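Long-range contacts in 2-hydroxyisobutyryl-CoA synthetase (Aquincola tertiaricarbonis, PDB 6HE0), which belongs to the ANL superfamily and carries an AMP-binding enzyme C-terminal domain that meets bound coenzyme A: residues T375-N380 with S408-L413; I402-E407 with V470-E475. All coordinates share one frame; numbering follows the deposited sequence.

Contact 1. Residues T375-N380 with S408-L413. With COA (coenzyme A), chain D.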
ATOM      1  N   THR A 375      -9.887 -16.171 -12.861  1.00 30.17           N
ATOM      2  CA  THR A 375      -9.194 -15.488 -11.782  1.00 29.74           C
ATOM      3  C   THR A 375      -8.253 -16.446 -11.010  1.00 31.11           C
ATOM      4  O   THR A 375      -8.596 -17.620 -10.796  1.00 29.79           O
ATOM      5  CB  THR A 375     -10.218 -14.753 -10.917  1.00 46.06           C
ATOM      6  OG1 THR A 375     -11.039 -13.958 -11.788  1.00 48.95           O
ATOM      7  CG2 THR A 375      -9.578 -13.802  -9.968  1.00 51.84           C
ATOM      8  N   ILE A 376      -7.031 -15.937 -10.648  1.00 26.05           N
ATOM      9  CA  ILE A 376      -6.000 -16.625  -9.853  1.00 24.01           C
ATOM     10  C   ILE A 376      -5.637 -15.699  -8.725  1.00 27.48           C
ATOM     11  O   ILE A 376      -5.058 -14.641  -8.956  1.00 30.32           O
ATOM     12  CB  ILE A 376      -4.755 -17.055 -10.683  1.00 25.53           C
ATOM     13  CG1 ILE A 376      -5.142 -18.083 -11.786  1.00 25.77           C
ATOM     14  CG2 ILE A 376      -3.579 -17.542  -9.792  1.00 21.24           C
ATOM     15  CD1 ILE A 376      -5.668 -19.498 -11.332  1.00 29.29           C
ATOM     16  N   ARG A 377      -6.026 -16.061  -7.511  1.00 21.54           N
ATOM     17  CA  ARG A 377      -5.755 -15.288  -6.311  1.00 20.79           C
ATOM     18  C   ARG A 377      -6.149 -13.806  -6.474  1.00 27.15           C
ATOM     19  O   ARG A 377      -5.384 -12.914  -6.107  1.00 25.78           O
ATOM     20  CB  ARG A 377      -4.281 -15.479  -5.857  1.00 18.05           C
ATOM     21  CG  ARG A 377      -3.876 -16.948  -5.797  1.00 17.62           C
ATOM     22  CD  ARG A 377      -2.558 -17.187  -5.086  1.00 24.66           C
ATOM     23  NE  ARG A 377      -1.440 -16.691  -5.901  1.00 25.01           N
ATOM     24  CZ  ARG A 377      -0.802 -17.391  -6.831  1.00 31.70           C
ATOM     25  NH1 ARG A 377      -1.174 -18.636  -7.109  1.00 26.29           N
ATOM     26  NH2 ARG A 377       0.203 -16.848  -7.503  1.00 25.36           N
ATOM     27  N   GLY A 378      -7.361 -13.574  -7.000  1.00 26.75           N
ATOM     28  CA  GLY A 378      -7.928 -12.239  -7.193  1.00 27.49           C
ATOM     29  C   GLY A 378      -7.449 -11.507  -8.438  1.00 32.65           C
ATOM     30  O   GLY A 378      -7.815 -10.345  -8.648  1.00 31.55           O
ATOM     31  N   GLU A 379      -6.597 -12.170  -9.264  1.00 28.99           N
ATOM     32  CA  GLU A 379      -6.007 -11.578 -10.468  1.00 28.57           C
ATOM     33  C   GLU A 379      -6.625 -12.182 -11.707  1.00 32.98           C
ATOM     34  O   GLU A 379      -6.719 -13.412 -11.824  1.00 32.00           O
ATOM     35  CB  GLU A 379      -4.473 -11.789 -10.472  1.00 29.98           C
ATOM     36  CG  GLU A 379      -3.717 -11.241 -11.681  1.00 42.13           C
ATOM     37  CD  GLU A 379      -3.792  -9.736 -11.895  1.00 61.09           C
ATOM     38  OE1 GLU A 379      -3.882  -8.991 -10.891  1.00 47.50           O
ATOM     39  OE2 GLU A 379      -3.807  -9.307 -13.073  1.00 53.05           O
ATOM     40  N   ASN A 380      -7.063 -11.312 -12.621  1.00 31.06           N
ATOM     41  CA  ASN A 380      -7.662 -11.687 -13.907  1.00 31.96           C
ATOM     42  C   ASN A 380      -6.611 -12.261 -14.816  1.00 34.16           C
ATOM     43  O   ASN A 380      -5.532 -11.692 -14.945  1.00 34.64           O
ATOM     44  CB  ASN A 380      -8.263 -10.473 -14.578  1.00 34.51           C
ATOM     45  CG  ASN A 380      -9.526  -9.974 -13.974  1.00 65.58           C
ATOM     46  OD1 ASN A 380     -10.066  -8.981 -14.457  1.00 74.13           O
ATOM     47  ND2 ASN A 380     -10.070 -10.674 -12.973  1.00 50.64           N
ATOM     48  N   SER A 408      -4.846 -26.338  -1.906  1.00 32.27           N
ATOM     49  CA  SER A 408      -4.711 -25.738  -0.575  1.00 31.98           C
ATOM     50  C   SER A 408      -5.679 -24.554  -0.512  1.00 30.26           C
ATOM     51  O   SER A 408      -6.606 -24.514  -1.302  1.00 27.81           O
ATOM     52  CB  SER A 408      -3.267 -25.371  -0.241  1.00 38.02           C
ATOM     53  OG  SER A 408      -2.664 -24.707  -1.337  1.00 59.72           O
ATOM     54  N   ALA A 409      -5.493 -23.602   0.385  1.00 26.93           N
ATOM     55  CA  ALA A 409      -6.461 -22.502   0.516  1.00 24.93           C
ATOM     56  C   ALA A 409      -6.568 -21.539  -0.693  1.00 28.09           C
ATOM     57  O   ALA A 409      -7.566 -20.824  -0.829  1.00 30.30           O
ATOM     58  CB  ALA A 409      -6.160 -21.727   1.772  1.00 25.47           C
ATOM     59  N   MET A 410      -5.551 -21.473  -1.534  1.00 22.37           N
ATOM     60  CA  MET A 410      -5.602 -20.527  -2.643  1.00 22.36           C
ATOM     61  C   MET A 410      -5.265 -21.150  -3.951  1.00 27.45           C
ATOM     62  O   MET A 410      -4.707 -22.251  -3.976  1.00 26.88           O
ATOM     63  CB  MET A 410      -4.748 -19.278  -2.377  1.00 24.83           C
ATOM     64  CG  MET A 410      -5.223 -18.492  -1.158  1.00 28.88           C
ATOM     65  SD  MET A 410      -4.261 -17.023  -0.858  1.00 33.56           S
ATOM     66  CE  MET A 410      -5.026 -15.922  -2.000  1.00 30.08           C
ATOM     67  N   ASP A 411      -5.647 -20.464  -5.058  1.00 24.85           N
ATOM     68  CA  ASP A 411      -5.432 -20.988  -6.398  1.00 25.16           C
ATOM     69  C   ASP A 411      -3.982 -21.189  -6.705  1.00 28.87           C
ATOM     70  O   ASP A 411      -3.112 -20.461  -6.205  1.00 25.98           O
ATOM     71  CB  ASP A 411      -5.998 -20.064  -7.485  1.00 26.41           C
ATOM     72  CG  ASP A 411      -7.399 -19.594  -7.254  1.00 28.63           C
ATOM     73  OD1 ASP A 411      -8.289 -20.443  -7.150  1.00 27.36           O
ATOM     74  OD2 ASP A 411      -7.614 -18.368  -7.239  1.00 32.47           O
ATOM     75  N   GLU A 412      -3.748 -22.178  -7.575  1.00 26.88           N
ATOM     76  CA  GLU A 412      -2.468 -22.472  -8.193  1.00 27.02           C
ATOM     77  C   GLU A 412      -2.722 -22.562  -9.678  1.00 31.58           C
ATOM     78  O   GLU A 412      -3.697 -23.186 -10.130  1.00 32.19           O
ATOM     79  CB  GLU A 412      -1.806 -23.738  -7.623  1.00 28.54           C
ATOM     80  CG  GLU A 412      -1.075 -23.486  -6.301  1.00 38.68           C
ATOM     81  CD  GLU A 412       0.124 -22.528  -6.309  1.00 58.52           C
ATOM     82  OE1 GLU A 412       0.404 -21.914  -5.250  1.00 36.36           O
ATOM     83  OE2 GLU A 412       0.790 -22.397  -7.364  1.00 37.44           O
ATOM     84  N   LEU A 413      -1.898 -21.860 -10.420  1.00 27.03           N
ATOM     85  CA  LEU A 413      -1.939 -21.842 -11.860  1.00 27.68           C
ATOM     86  C   LEU A 413      -0.782 -22.715 -12.325  1.00 29.03           C
ATOM     87  O   LEU A 413       0.368 -22.352 -12.099  1.00 27.12           O
ATOM     88  CB  LEU A 413      -1.689 -20.406 -12.368  1.00 28.50           C
ATOM     89  CG  LEU A 413      -2.336 -19.960 -13.694  1.00 32.34           C
ATOM     90  CD1 LEU A 413      -1.659 -18.725 -14.234  1.00 29.63           C
ATOM     91  CD2 LEU A 413      -2.376 -21.060 -14.740  1.00 35.98           C
TER
HETATM   92  N1A COA D1003      -4.176 -11.529  -1.095  1.00 23.78           N
HETATM   93  C2A COA D1003      -3.301 -11.522  -0.085  1.00 24.22           C
HETATM   94  N3A COA D1003      -2.166 -12.219   0.045  1.00 25.78           N
HETATM   95  C4A COA D1003      -1.967 -13.025  -1.003  1.00 23.31           C
HETATM   96  C5A COA D1003      -2.783 -13.148  -2.116  1.00 25.53           C
HETATM   97  C6A COA D1003      -3.946 -12.343  -2.148  1.00 23.88           C
HETATM   98  N6A COA D1003      -4.798 -12.303  -3.167  1.00 27.93           N
HETATM   99  N7A COA D1003      -2.277 -14.098  -2.992  1.00 23.56           N
HETATM  100  C8A COA D1003      -1.199 -14.536  -2.387  1.00 20.57           C
HETATM  101  N9A COA D1003      -0.943 -13.923  -1.187  1.00 25.30           N
HETATM  102  C1B COA D1003       0.203 -14.155  -0.300  1.00 28.28           C
HETATM  103  C2B COA D1003       0.513 -15.632  -0.094  1.00 28.30           C
HETATM  104  O2B COA D1003      -0.399 -16.207   0.834  1.00 24.95           O
HETATM  105  C3B COA D1003       2.005 -15.576   0.256  1.00 29.44           C
HETATM  106  O3B COA D1003       2.241 -15.218   1.633  1.00 36.60           O
HETATM  107  P3B COA D1003       2.483 -16.261   2.790  1.00 38.96           P
HETATM  108  O7A COA D1003       3.321 -15.633   3.793  1.00 40.81           O
HETATM  109  O8A COA D1003       1.106 -16.567   3.260  1.00 40.86           O
HETATM  110  O9A COA D1003       3.067 -17.532   2.193  1.00 37.60           O
HETATM  111  C4B COA D1003       2.530 -14.398  -0.567  1.00 24.19           C
HETATM  112  O4B COA D1003       1.373 -13.580  -0.865  1.00 24.31           O
HETATM  113  C5B COA D1003       3.235 -14.789  -1.843  1.00 25.70           C
HETATM  114  O5B COA D1003       2.342 -15.689  -2.549  1.00 31.57           O
HETATM  115  P1A COA D1003       2.528 -16.113  -4.078  1.00 27.93           P
HETATM  116  O1A COA D1003       1.502 -17.083  -4.521  1.00 28.65           O
HETATM  117  O2A COA D1003       3.900 -16.634  -4.374  1.00 27.65           O
HETATM  118  O3A COA D1003       2.455 -14.687  -4.785  1.00 31.79           O
HETATM  119  P2A COA D1003       1.672 -13.965  -5.968  1.00 27.91           P
HETATM  120  O4A COA D1003       2.359 -14.323  -7.215  1.00 29.69           O
HETATM  121  O5A COA D1003       0.222 -14.427  -5.953  1.00 28.91           O
HETATM  122  O6A COA D1003       1.709 -12.418  -5.577  1.00 27.79           O
HETATM  123  CBP COA D1003       0.082 -10.845  -4.684  1.00 32.89           C
HETATM  124  CCP COA D1003       0.994 -12.037  -4.386  1.00 28.61           C
HETATM  125  CDP COA D1003      -0.780 -10.489  -3.468  1.00 31.32           C
HETATM  126  CEP COA D1003       0.989  -9.647  -5.023  1.00 32.09           C
HETATM  127  CAP COA D1003      -0.813 -11.222  -5.896  1.00 36.89           C
HETATM  128  OAP COA D1003      -1.583 -12.404  -5.699  1.00 33.39           O
HETATM  129  C9P COA D1003      -1.694 -10.092  -6.416  1.00 40.87           C
HETATM  130  O9P COA D1003      -1.193  -9.094  -6.926  1.00 40.89           O
HETATM  131  N8P COA D1003      -3.014 -10.229  -6.302  1.00 42.47           N
HETATM  132  C7P COA D1003      -3.891  -9.144  -6.714  1.00 46.55           C
HETATM  133  C6P COA D1003      -5.295  -9.571  -6.809  1.00 52.69           C
HETATM  134  C5P COA D1003      -6.119  -9.044  -5.667  1.00 59.32           C
HETATM  135  O5P COA D1003      -5.854  -9.331  -4.499  1.00 58.76           O
HETATM  136  N4P COA D1003      -7.173  -8.313  -6.023  1.00 64.72           N
HETATM  137  C3P COA D1003      -8.387  -8.213  -5.228  1.00 70.23           C
HETATM  138  C2P COA D1003      -8.394  -7.048  -4.259  1.00 74.72           C
HETATM  139  S1P COA D1003      -9.097  -7.813  -2.778  1.00 78.98           S
HETATM  140  O   HOH W   1       0.096 -20.307  -9.056  1.00 25.71           O
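The tip of a two-stranded beta hairpin in the C-terminal domain, a type I' turn from I376 to E379, meets the 408-413 segment where coenzyme A binds. R377 and D411 carry the contact. The backbone N of R377 donates to D411 OD2 at 2.8 Å, almost straight (174°), on the lone pair turned away from the other carboxylate oxygen. The R377 side chain then reaches back. Its chain bends at chi3 (-71°), which brings NH1 to D411 O at 2.8 Å. That oxygen lies in the guanidinium plane, but the donor sits above the carbonyl plane. Water 1 accepts from NH1 and from L413 N, and donates to E412 OE2. E412 OE1 pairs with R449; it is near R377 NH1 as a charge only.

NE and NH2 serve the ligand, and NH2 also donates to R449 O. R377 NE donates to O5A of coenzyme A at 2.8 Å, and NH2 donates to the same O5A. O1A lies above one guanidinium face and I376 CG2 above the opposite one, both offset toward the rim. The ligand amine N6A donates to R377 O. M410 CE touches the adenine at N7A, 3.4 Å away, and also R377 CB. Further out, I376 CG1 packs on L413 CG at 3.9 Å. The arrangement is that of a phosphate-binding arginine on a hairpin turn, at a coenzyme A site of an ANL enzyme.

Contact 2. Residues I402-E407 with V470-E475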
ATOM      1  N   ILE A 402      -3.145 -25.428 -19.584  1.00 32.96           N
ATOM      2  CA  ILE A 402      -3.385 -24.676 -18.356  1.00 31.16           C
ATOM      3  C   ILE A 402      -4.248 -25.490 -17.392  1.00 31.30           C
ATOM      4  O   ILE A 402      -5.376 -25.861 -17.728  1.00 28.03           O
ATOM      5  CB  ILE A 402      -4.039 -23.295 -18.660  1.00 33.75           C
ATOM      6  CG1 ILE A 402      -3.171 -22.454 -19.633  1.00 34.90           C
ATOM      7  CG2 ILE A 402      -4.388 -22.538 -17.343  1.00 30.24           C
ATOM      8  CD1 ILE A 402      -3.835 -21.183 -20.112  1.00 39.22           C
ATOM      9  N   VAL A 403      -3.732 -25.714 -16.178  1.00 28.75           N
ATOM     10  CA  VAL A 403      -4.461 -26.432 -15.130  1.00 28.76           C
ATOM     11  C   VAL A 403      -4.589 -25.536 -13.884  1.00 33.25           C
ATOM     12  O   VAL A 403      -3.580 -25.157 -13.287  1.00 32.64           O
ATOM     13  CB  VAL A 403      -3.884 -27.832 -14.819  1.00 33.33           C
ATOM     14  CG1 VAL A 403      -4.717 -28.523 -13.749  1.00 32.55           C
ATOM     15  CG2 VAL A 403      -3.840 -28.698 -16.090  1.00 34.58           C
ATOM     16  N   ILE A 404      -5.839 -25.172 -13.539  1.00 29.37           N
ATOM     17  CA  ILE A 404      -6.175 -24.361 -12.367  1.00 27.93           C
ATOM     18  C   ILE A 404      -6.651 -25.303 -11.266  1.00 32.65           C
ATOM     19  O   ILE A 404      -7.659 -25.981 -11.447  1.00 31.02           O
ATOM     20  CB  ILE A 404      -7.303 -23.319 -12.660  1.00 29.69           C
ATOM     21  CG1 ILE A 404      -7.000 -22.422 -13.891  1.00 30.16           C
ATOM     22  CG2 ILE A 404      -7.568 -22.504 -11.415  1.00 26.07           C
ATOM     23  CD1 ILE A 404      -8.244 -21.976 -14.593  1.00 35.32           C
ATOM     24  N   THR A 405      -6.004 -25.243 -10.094  1.00 28.54           N
ATOM     25  CA  THR A 405      -6.375 -26.041  -8.932  1.00 27.28           C
ATOM     26  C   THR A 405      -6.468 -25.146  -7.698  1.00 29.10           C
ATOM     27  O   THR A 405      -5.951 -24.032  -7.673  1.00 28.37           O
ATOM     28  CB  THR A 405      -5.309 -27.152  -8.668  1.00 34.02           C
ATOM     29  OG1 THR A 405      -4.015 -26.542  -8.597  1.00 30.07           O
ATOM     30  CG2 THR A 405      -5.319 -28.262  -9.709  1.00 28.94           C
ATOM     31  N   ARG A 406      -7.103 -25.656  -6.664  1.00 25.49           N
ATOM     32  CA  ARG A 406      -7.159 -25.014  -5.368  1.00 25.61           C
ATOM     33  C   ARG A 406      -7.093 -26.163  -4.337  1.00 32.22           C
ATOM     34  O   ARG A 406      -8.034 -26.408  -3.584  1.00 30.83           O
ATOM     35  CB  ARG A 406      -8.385 -24.116  -5.196  1.00 22.73           C
ATOM     36  CG  ARG A 406      -8.307 -23.281  -3.913  1.00 26.08           C
ATOM     37  CD  ARG A 406      -9.542 -22.438  -3.698  1.00 27.15           C
ATOM     38  NE  ARG A 406      -9.606 -21.307  -4.623  1.00 25.96           N
ATOM     39  CZ  ARG A 406     -10.529 -20.353  -4.573  1.00 40.19           C
ATOM     40  NH1 ARG A 406     -11.465 -20.372  -3.629  1.00 24.43           N
ATOM     41  NH2 ARG A 406     -10.518 -19.368  -5.456  1.00 25.85           N
ATOM     42  N   GLU A 407      -5.974 -26.884  -4.371  1.00 29.36           N
ATOM     43  CA  GLU A 407      -5.685 -28.006  -3.507  1.00 31.49           C
ATOM     44  C   GLU A 407      -5.477 -27.508  -2.076  1.00 36.04           C
ATOM     45  O   GLU A 407      -5.889 -28.177  -1.137  1.00 37.23           O
ATOM     46  CB  GLU A 407      -4.481 -28.803  -4.048  1.00 33.58           C
ATOM     47  CG  GLU A 407      -4.255 -30.120  -3.326  1.00 45.36           C
ATOM     48  CD  GLU A 407      -2.994 -30.875  -3.711  1.00 66.82           C
ATOM     49  OE1 GLU A 407      -1.909 -30.248  -3.791  1.00 54.76           O
ATOM     50  OE2 GLU A 407      -3.087 -32.112  -3.879  1.00 58.84           O
ATOM     51  N   VAL A 470      -7.568 -24.588 -21.265  1.00 35.25           N
ATOM     52  CA  VAL A 470      -7.790 -24.436 -19.822  1.00 33.38           C
ATOM     53  C   VAL A 470      -8.667 -25.526 -19.197  1.00 38.35           C
ATOM     54  O   VAL A 470      -9.739 -25.816 -19.698  1.00 40.68           O
ATOM     55  CB  VAL A 470      -8.361 -23.023 -19.521  1.00 35.91           C
ATOM     56  CG1 VAL A 470      -8.483 -22.767 -18.025  1.00 33.89           C
ATOM     57  CG2 VAL A 470      -7.519 -21.937 -20.170  1.00 36.44           C
ATOM     58  N   ILE A 471      -8.231 -26.073 -18.076  1.00 35.01           N
ATOM     59  CA  ILE A 471      -8.982 -27.029 -17.270  1.00 34.47           C
ATOM     60  C   ILE A 471      -9.123 -26.361 -15.894  1.00 35.26           C
ATOM     61  O   ILE A 471      -8.107 -26.133 -15.226  1.00 34.61           O
ATOM     62  CB  ILE A 471      -8.270 -28.410 -17.172  1.00 39.05           C
ATOM     63  CG1 ILE A 471      -8.104 -29.123 -18.570  1.00 42.47           C
ATOM     64  CG2 ILE A 471      -8.957 -29.326 -16.142  1.00 39.94           C
ATOM     65  CD1 ILE A 471      -9.393 -29.612 -19.347  1.00 55.43           C
ATOM     66  N   ASP A 472     -10.352 -25.998 -15.502  1.00 30.33           N
ATOM     67  CA  ASP A 472     -10.601 -25.409 -14.176  1.00 29.71           C
ATOM     68  C   ASP A 472     -10.968 -26.565 -13.223  1.00 33.86           C
ATOM     69  O   ASP A 472     -12.099 -27.059 -13.243  1.00 35.42           O
ATOM     70  CB  ASP A 472     -11.686 -24.313 -14.219  1.00 31.02           C
ATOM     71  CG  ASP A 472     -11.802 -23.468 -12.948  1.00 40.55           C
ATOM     72  OD1 ASP A 472     -11.575 -24.014 -11.844  1.00 38.58           O
ATOM     73  OD2 ASP A 472     -12.166 -22.261 -13.061  1.00 48.73           O
ATOM     74  N   ASP A 473      -9.983 -27.042 -12.453  1.00 28.85           N
ATOM     75  CA  ASP A 473     -10.122 -28.216 -11.565  1.00 29.15           C
ATOM     76  C   ASP A 473     -10.396 -27.829 -10.096  1.00 32.40           C
ATOM     77  O   ASP A 473      -9.932 -28.514  -9.168  1.00 34.52           O
ATOM     78  CB  ASP A 473      -8.848 -29.077 -11.686  1.00 32.30           C
ATOM     79  CG  ASP A 473      -9.057 -30.528 -11.367  1.00 57.96           C
ATOM     80  OD1 ASP A 473      -8.648 -30.958 -10.264  1.00 58.49           O
ATOM     81  OD2 ASP A 473      -9.633 -31.246 -12.220  1.00 75.70           O
ATOM     82  N   ARG A 474     -11.104 -26.705  -9.885  1.00 25.48           N
ATOM     83  CA  ARG A 474     -11.417 -26.184  -8.555  1.00 24.83           C
ATOM     84  C   ARG A 474     -12.773 -26.713  -8.130  1.00 30.77           C
ATOM     85  O   ARG A 474     -13.816 -26.297  -8.675  1.00 30.11           O
ATOM     86  CB  ARG A 474     -11.363 -24.635  -8.532  1.00 22.39           C
ATOM     87  CG  ARG A 474      -9.930 -24.103  -8.705  1.00 26.96           C
ATOM     88  CD  ARG A 474      -9.886 -22.601  -8.678  1.00 24.81           C
ATOM     89  NE  ARG A 474     -10.440 -22.050  -9.915  1.00 22.49           N
ATOM     90  CZ  ARG A 474     -10.387 -20.778 -10.275  1.00 30.48           C
ATOM     91  NH1 ARG A 474     -10.911 -20.391 -11.424  1.00 30.31           N
ATOM     92  NH2 ARG A 474      -9.789 -19.882  -9.496  1.00 26.03           N
ATOM     93  N   GLU A 475     -12.758 -27.648  -7.155  1.00 25.88           N
ATOM     94  CA  GLU A 475     -13.963 -28.282  -6.650  1.00 24.27           C
ATOM     95  C   GLU A 475     -14.990 -27.287  -6.207  1.00 29.32           C
ATOM     96  O   GLU A 475     -16.193 -27.473  -6.415  1.00 29.95           O
ATOM     97  CB  GLU A 475     -13.638 -29.222  -5.500  1.00 25.43           C
ATOM     98  CG  GLU A 475     -14.873 -29.744  -4.790  1.00 30.82           C
ATOM     99  CD  GLU A 475     -15.862 -30.530  -5.630  1.00 44.65           C
ATOM    100  OE1 GLU A 475     -17.049 -30.568  -5.237  1.00 45.74           O
ATOM    101  OE2 GLU A 475     -15.465 -31.088  -6.680  1.00 46.81           O
TER
HETATM  102  O   HOH W   2      -8.275 -28.241  -6.899  1.00 29.70           O
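I402 and V470 begin a parallel pairing of the strands 402-405 and 470-472, whose axes run 4.8 Å apart at 13°. I471 is the hub of the backbone pairing. Its N donates to I402 O, and its O accepts from I404 N. A third bond runs from D473 N to I404 O.

The tight side is the sheet face of I402, I404 and V470. I402 CD1 meets V470 CG2 at 3.8 Å. I404 CD1 lies on V470 CG1 at 3.5 Å. With CG1 beside the backbone N (chi1 -53°), I404 turns its other branch, CG2, over one face of the R474 guanidinium, 3.3 Å above the plane. F374 and I376 of the strand 374-376 also pack against I404.

The other face is looser. V403 and I471 point there, and I471 is exposed. Nearby, T405 CG2 comes no nearer to D473 CB than 4.1 Å. Water 2 joins the segments, accepting from R406 N and donating to D473 O.

R474 grips D472 side-on. NE donates to OD1 at 3.0 Å and NH1 to OD2 at 2.8 Å. Both oxygens lie in or close to the guanidinium plane, though both nitrogens lie out of the carboxylate plane. R406 NH2 comes within 4.1 Å of R474 NH2, with the two guanidinium planes 82° apart. R406 NE pairs with D411 OD1. The acids D472 and D411 probably offset the like charges of this close pair.

Contacts 1 and 2 lie with their centres about 9 Å apart, and both reach one sheet, through the neighbouring strands 399-405 and 412-419. R474 of contact 2 joins them directly: its NH2 is 2.8 Å from D411 OD1, a salt bridge, and 2.9 Å from T375 O, a probable hydrogen bond. Apolar packing continues the join, with I376 CD1 on I404 CG2 and L413 CD2 on I402 CG2, each at 3.6 Å. Contact 1 touches coenzyme A, and its T375 side chain is about 4 Å from bound adenosine monophosphate; the R406 side chain of contact 2 stays about 9 Å from coenzyme A. R474, with R406, probably positions D411 from the second shell; D411 in turn bonds R377, which binds coenzyme A.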